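Long-range contacts in xylan esterase 1 (Thermoanaerobacterium sp. 'JW/SL YS485', PDB 3FCY), which probably hydrolyses acetyl esters of xylan, and related esters such as cephalosporin C, as an alpha/beta hydrolase: residues E48-Y53 / L282-K287; G288-C293 / N311-K316. All blocks are in the same frame, centred on the assembly; numbering follows the deposited sequence.

Interaction 1. Residues E48-Y53 / L282-K287; sequences EDFDEY and LAKRIK
F50 and L282 bring the two backbones nearest, yet their CA atoms remain 8.9 Å apart, so the first turn of helix 50-62 and the short 3-10 segment 283-285 meet through side chains rather than main chain. The apolar part rests on F50, whose CB points toward the other segment; with CG anti to the backbone N (chi1 -174°) the ring extends to L282. The two side chains cross at about a right angle, and the far corner of the ring takes one leucine methyl, with F50 CZ to L282 CD2 at 3.5 Å. K284 runs past the same ring in the opposite direction, its amine obliquely placed, with NZ 3.9 Å from F50 CE2.

The polar part gathers on one carboxylate oxygen. R285 NH2 donates to D51 OD2 over 3.2 Å, and the N-H...O angle of 168° makes this a nearly straight bond within a salt bridge. The acceptor lies in the plane of the guanidinium group, whereas the nitrogen stands above the carboxylate plane, the two planes being 50° apart; the pair is therefore not the coplanar, two-pronged arrangement. A long second salt bridge, D51 OD2 to K284 NZ at 3.8 Å, completes a three-residue network. The lysine chain is extended as far as CE and bends at its last torsion, and NZ hydrogen-bonds N281 O, its stronger partner. Two basic groups close to one oxygen would be expected to favour the charged form of D51.

Beyond the two segments, L282 also lies against W54, F181 of helix 176-192, and A216 and A219 of helix 209-220, while R285 rests on W54 and N55. The contact thus joins helix 50-62 to the loop that follows helix 279-282 and leads into strand 289-295.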
loop_
_atom_site.group_PDB
_atom_site.type_symbol
_atom_site.label_atom_id
_atom_site.label_comp_id
_atom_site.label_asym_id
_atom_site.label_seq_id
_atom_site.Cartn_x
_atom_site.Cartn_y
_atom_site.Cartn_z
ATOM N N GLU A 48 -25.456 -11.155 32.325
ATOM C CA GLU A 48 -25.841 -11.893 33.519
ATOM C C GLU A 48 -26.930 -12.912 33.236
ATOM O O GLU A 48 -27.033 -13.924 33.924
ATOM C CB GLU A 48 -26.310 -10.931 34.609
ATOM C CG GLU A 48 -25.194 -10.503 35.538
ATOM C CD GLU A 48 -24.538 -11.692 36.214
ATOM O OE1 GLU A 48 -25.234 -12.407 36.969
ATOM O OE2 GLU A 48 -23.330 -11.915 35.986
ATOM N N ASP A 49 -27.742 -12.645 32.218
ATOM C CA ASP A 49 -28.825 -13.549 31.848
ATOM C C ASP A 49 -28.449 -14.362 30.612
ATOM O O ASP A 49 -29.321 -14.828 29.875
ATOM C CB ASP A 49 -30.100 -12.743 31.577
ATOM C CG ASP A 49 -29.956 -11.807 30.384
ATOM O OD1 ASP A 49 -28.848 -11.264 30.187
ATOM O OD2 ASP A 49 -30.952 -11.606 29.656
ATOM N N PHE A 50 -27.147 -14.534 30.398
ATOM C CA PHE A 50 -26.634 -15.285 29.252
ATOM C C PHE A 50 -27.324 -16.639 29.104
ATOM O O PHE A 50 -27.828 -16.980 28.033
ATOM C CB PHE A 50 -25.121 -15.505 29.393
ATOM C CG PHE A 50 -24.485 -16.150 28.188
ATOM C CD1 PHE A 50 -24.135 -15.388 27.076
ATOM C CD2 PHE A 50 -24.269 -17.524 28.149
ATOM C CE1 PHE A 50 -23.581 -15.984 25.943
ATOM C CE2 PHE A 50 -23.714 -18.133 27.016
ATOM C CZ PHE A 50 -23.371 -17.360 25.914
ATOM N N ASP A 51 -27.341 -17.411 30.187
ATOM C CA ASP A 51 -27.955 -18.732 30.169
ATOM C C ASP A 51 -29.443 -18.676 29.862
ATOM O O ASP A 51 -29.940 -19.449 29.044
ATOM C CB ASP A 51 -27.709 -19.443 31.505
ATOM C CG ASP A 51 -26.269 -19.901 31.661
ATOM O OD1 ASP A 51 -25.846 -20.175 32.806
ATOM O OD2 ASP A 51 -25.559 -19.996 30.635
ATOM N N GLU A 52 -30.159 -17.764 30.514
ATOM C CA GLU A 52 -31.591 -17.637 30.274
ATOM C C GLU A 52 -31.841 -17.243 28.822
ATOM O O GLU A 52 -32.741 -17.769 28.167
ATOM C CB GLU A 52 -32.205 -16.581 31.197
ATOM C CG GLU A 52 -32.048 -16.873 32.680
ATOM C CD GLU A 52 -30.842 -16.185 33.294
ATOM O OE1 GLU A 52 -29.696 -16.490 32.890
ATOM O OE2 GLU A 52 -31.048 -15.332 34.187
ATOM N N TYR A 53 -31.035 -16.306 28.330
ATOM C CA TYR A 53 -31.144 -15.824 26.954
ATOM C C TYR A 53 -31.096 -16.986 25.971
ATOM O O TYR A 53 -31.961 -17.120 25.103
ATOM C CB TYR A 53 -29.994 -14.859 26.659
ATOM C CG TYR A 53 -29.899 -14.390 25.221
ATOM C CD1 TYR A 53 -30.637 -13.292 24.770
ATOM C CD2 TYR A 53 -29.029 -15.012 24.325
ATOM C CE1 TYR A 53 -30.498 -12.818 23.457
ATOM C CE2 TYR A 53 -28.886 -14.550 23.011
ATOM C CZ TYR A 53 -29.617 -13.453 22.588
ATOM O OH TYR A 53 -29.445 -12.973 21.309
ATOM N N LEU A 282 -20.071 -19.192 25.063
ATOM C CA LEU A 282 -20.811 -20.429 24.830
ATOM C C LEU A 282 -19.894 -21.639 25.005
ATOM O O LEU A 282 -20.350 -22.740 25.309
ATOM C CB LEU A 282 -21.381 -20.442 23.406
ATOM C CG LEU A 282 -22.598 -19.573 23.087
ATOM C CD1 LEU A 282 -22.875 -19.585 21.586
ATOM C CD2 LEU A 282 -23.801 -20.105 23.858
ATOM N N ALA A 283 -18.600 -21.414 24.812
ATOM C CA ALA A 283 -17.588 -22.460 24.891
ATOM C C ALA A 283 -17.702 -23.434 26.063
ATOM O O ALA A 283 -17.412 -24.619 25.908
ATOM C CB ALA A 283 -16.203 -21.830 24.882
ATOM N N LYS A 284 -18.125 -22.948 27.224
ATOM C CA LYS A 284 -18.230 -23.809 28.400
ATOM C C LYS A 284 -19.266 -24.925 28.271
ATOM O O LYS A 284 -19.236 -25.887 29.037
ATOM C CB LYS A 284 -18.539 -22.972 29.645
ATOM C CG LYS A 284 -19.948 -22.414 29.689
ATOM C CD LYS A 284 -20.165 -21.570 30.931
ATOM C CE LYS A 284 -21.583 -21.017 30.976
ATOM N NZ LYS A 284 -21.891 -20.186 29.774
ATOM N N ARG A 285 -20.168 -24.806 27.303
ATOM C CA ARG A 285 -21.219 -25.805 27.107
ATOM C C ARG A 285 -20.826 -26.995 26.248
ATOM O O ARG A 285 -21.482 -28.038 26.287
ATOM C CB ARG A 285 -22.451 -25.163 26.476
ATOM C CG ARG A 285 -23.060 -24.049 27.289
ATOM C CD ARG A 285 -24.363 -23.610 26.665
ATOM N NE ARG A 285 -25.080 -22.691 27.535
ATOM C CZ ARG A 285 -26.397 -22.536 27.526
ATOM N NH1 ARG A 285 -27.143 -23.240 26.685
ATOM N NH2 ARG A 285 -26.963 -21.686 28.370
ATOM N N ILE A 286 -19.771 -26.832 25.462
ATOM C CA ILE A 286 -19.310 -27.888 24.574
ATOM C C ILE A 286 -18.960 -29.168 25.336
ATOM O O ILE A 286 -18.311 -29.124 26.382
ATOM C CB ILE A 286 -18.090 -27.404 23.761
ATOM C CG1 ILE A 286 -18.494 -26.170 22.941
ATOM C CG2 ILE A 286 -17.573 -28.527 22.863
ATOM C CD1 ILE A 286 -17.377 -25.562 22.128
ATOM N N LYS A 287 -19.401 -30.304 24.804
ATOM C CA LYS A 287 -19.143 -31.598 25.426
ATOM C C LYS A 287 -18.230 -32.448 24.548
ATOM O O LYS A 287 -17.474 -33.280 25.047
ATOM C CB LYS A 287 -20.458 -32.354 25.650
ATOM C CG LYS A 287 -21.561 -31.524 26.294
ATOM C CD LYS A 287 -21.208 -31.083 27.703
ATOM C CE LYS A 287 -21.224 -32.254 28.674
ATOM N NZ LYS A 287 -20.936 -31.825 30.076
#

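Interaction 2. Residues G288-C293 / N311-K316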
loop_
_atom_site.group_PDB
_atom_site.type_symbol
_atom_site.label_atom_id
_atom_site.label_comp_id
_atom_site.label_asym_id
_atom_site.label_seq_id
_atom_site.Cartn_x
_atom_site.Cartn_y
_atom_site.Cartn_z
ATOM N N GLY A 288 -18.306 -32.239 23.238
ATOM C CA GLY A 288 -17.482 -33.013 22.326
ATOM C C GLY A 288 -16.012 -32.672 22.438
ATOM O O GLY A 288 -15.647 -31.702 23.102
ATOM N N ASP A 289 -15.164 -33.477 21.803
ATOM C CA ASP A 289 -13.726 -33.228 21.821
ATOM C C ASP A 289 -13.440 -32.090 20.849
ATOM O O ASP A 289 -14.060 -32.003 19.786
ATOM C CB ASP A 289 -12.948 -34.476 21.397
ATOM C CG ASP A 289 -13.269 -35.688 22.258
ATOM O OD1 ASP A 289 -13.518 -35.514 23.472
ATOM O OD2 ASP A 289 -13.258 -36.815 21.722
ATOM N N VAL A 290 -12.494 -31.230 21.206
ATOM C CA VAL A 290 -12.159 -30.087 20.368
ATOM C C VAL A 290 -10.706 -30.046 19.903
ATOM O O VAL A 290 -9.788 -30.352 20.659
ATOM C CB VAL A 290 -12.457 -28.769 21.116
ATOM C CG1 VAL A 290 -12.187 -27.572 20.202
ATOM C CG2 VAL A 290 -13.906 -28.764 21.601
ATOM N N LEU A 291 -10.515 -29.684 18.640
ATOM C CA LEU A 291 -9.185 -29.527 18.061
ATOM C C LEU A 291 -9.216 -28.170 17.375
ATOM O O LEU A 291 -10.042 -27.931 16.489
ATOM C CB LEU A 291 -8.876 -30.610 17.021
ATOM C CG LEU A 291 -7.555 -30.392 16.263
ATOM C CD1 LEU A 291 -6.378 -30.460 17.243
ATOM C CD2 LEU A 291 -7.392 -31.442 15.169
ATOM N N MET A 292 -8.325 -27.277 17.789
ATOM C CA MET A 292 -8.276 -25.944 17.204
ATOM C C MET A 292 -6.882 -25.628 16.681
ATOM O O MET A 292 -5.922 -26.341 16.977
ATOM C CB MET A 292 -8.675 -24.898 18.254
ATOM C CG MET A 292 -10.126 -24.981 18.719
ATOM S SD MET A 292 -10.522 -23.778 20.029
ATOM C CE MET A 292 -10.047 -22.265 19.237
ATOM N N CYS A 293 -6.776 -24.568 15.886
ATOM C CA CYS A 293 -5.484 -24.140 15.375
ATOM C C CYS A 293 -5.472 -22.619 15.406
ATOM O O CYS A 293 -6.520 -21.980 15.289
ATOM C CB CYS A 293 -5.228 -24.668 13.955
ATOM S SG CYS A 293 -6.299 -24.041 12.658
ATOM N N ASN A 311 -9.575 -21.496 25.961
ATOM C CA ASN A 311 -9.449 -21.611 27.409
ATOM C C ASN A 311 -10.757 -21.650 28.187
ATOM O O ASN A 311 -10.750 -21.831 29.403
ATOM C CB ASN A 311 -8.541 -20.503 27.953
ATOM C CG ASN A 311 -7.087 -20.713 27.571
ATOM O OD1 ASN A 311 -6.602 -21.848 27.547
ATOM N ND2 ASN A 311 -6.380 -19.625 27.283
ATOM N N ASN A 312 -11.879 -21.492 27.494
ATOM C CA ASN A 312 -13.176 -21.549 28.156
ATOM C C ASN A 312 -13.837 -22.904 27.929
ATOM O O ASN A 312 -14.915 -23.183 28.457
ATOM C CB ASN A 312 -14.081 -20.421 27.659
ATOM C CG ASN A 312 -13.846 -19.124 28.407
ATOM O OD1 ASN A 312 -14.099 -19.039 29.607
ATOM N ND2 ASN A 312 -13.354 -18.112 27.706
ATOM N N ILE A 313 -13.172 -23.742 27.136
ATOM C CA ILE A 313 -13.653 -25.082 26.826
ATOM C C ILE A 313 -13.251 -26.024 27.962
ATOM O O ILE A 313 -12.100 -26.017 28.407
ATOM C CB ILE A 313 -13.054 -25.582 25.490
ATOM C CG1 ILE A 313 -13.603 -24.739 24.333
ATOM C CG2 ILE A 313 -13.374 -27.056 25.284
ATOM C CD1 ILE A 313 -13.024 -25.091 22.982
ATOM N N GLN A 314 -14.203 -26.830 28.422
ATOM C CA GLN A 314 -13.964 -27.762 29.521
ATOM C C GLN A 314 -13.846 -29.218 29.086
ATOM O O GLN A 314 -13.401 -30.058 29.862
ATOM C CB GLN A 314 -15.081 -27.643 30.563
ATOM C CG GLN A 314 -15.248 -26.249 31.140
ATOM C CD GLN A 314 -16.323 -26.187 32.217
ATOM O OE1 GLN A 314 -17.470 -26.585 31.991
ATOM N NE2 GLN A 314 -15.957 -25.681 33.391
ATOM N N SER A 315 -14.251 -29.524 27.857
ATOM C CA SER A 315 -14.163 -30.895 27.364
ATOM C C SER A 315 -12.741 -31.189 26.896
ATOM O O SER A 315 -11.861 -30.339 27.005
ATOM C CB SER A 315 -15.154 -31.114 26.217
ATOM O OG SER A 315 -14.916 -30.216 25.149
ATOM N N LYS A 316 -12.516 -32.394 26.386
ATOM C CA LYS A 316 -11.191 -32.779 25.909
ATOM C C LYS A 316 -10.842 -31.839 24.760
ATOM O O LYS A 316 -11.629 -31.672 23.828
ATOM C CB LYS A 316 -11.210 -34.241 25.448
ATOM C CG LYS A 316 -9.850 -34.828 25.087
ATOM C CD LYS A 316 -9.522 -34.634 23.619
ATOM C CE LYS A 316 -8.262 -35.403 23.234
ATOM N NZ LYS A 316 -8.041 -35.410 21.757
HETATM O O HOH W 1 -10.095 -37.058 20.986
HETATM O O HOH W 2 -14.996 -34.242 25.124
HETATM O O HOH W 3 -8.548 -32.884 21.051
#
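G288 and V290 are each held by one hydrogen bond from the loop 311-316. S315 OG donates to G288 O over 2.6 Å, approaching nearly end-on to the carbonyl; chi1 of 58° puts the hydroxyl between the backbone N and the carbonyl carbon, facing this acceptor. V290 N gives a bond to K316 O, 2.8 Å long and 162° at the hydrogen. Losing the hydroxyl to an alanine at S315 is likely to leave the G288 carbonyl without this partner and the loop less firmly fixed to the strand.

The V290 bond starts the pairing of strand 289-295 with its parallel edge neighbour 317-322, which M292 and D318 continue, so the loop ends the crossover of a beta-alpha-beta unit through helix 303-310 in the alpha/beta-hydrolase sheet.

Apolar contact centres on I313 CD1. V290 CG1 meets it tip to tip at 3.8 Å, and M292 SD comes across at 4.1 Å.

Charge and water meet on the solvent side. D289 OD2 and K316 NZ stand 5.4 Å apart; D289 is instead salt-bridged to R225 and K226. A water links V290 O, 2.8 Å from it, to K316 NZ, 2.7 Å away.

How the interactions relate
From the N terminus, interaction 1 opens at 48-53 and closes at 282-287 after 228 intervening residues, enclosing a long loop of chain that includes most of the central sheet and the predicted nucleophile S208. Interaction 2 opens at the next residue, G288, and closes after only 17 intervening residues, which include the predicted charge-relay D298. The two therefore stand in series, neither nested nor crossed. They touch nevertheless: K287 O lies 3.4 Å from S315 CB, and A283 CB 3.8 Å from N312 CB. Together they tie helix 50-62, through the loop segment 282-287, to strand 289-295 and the loop entering edge strand 317-322.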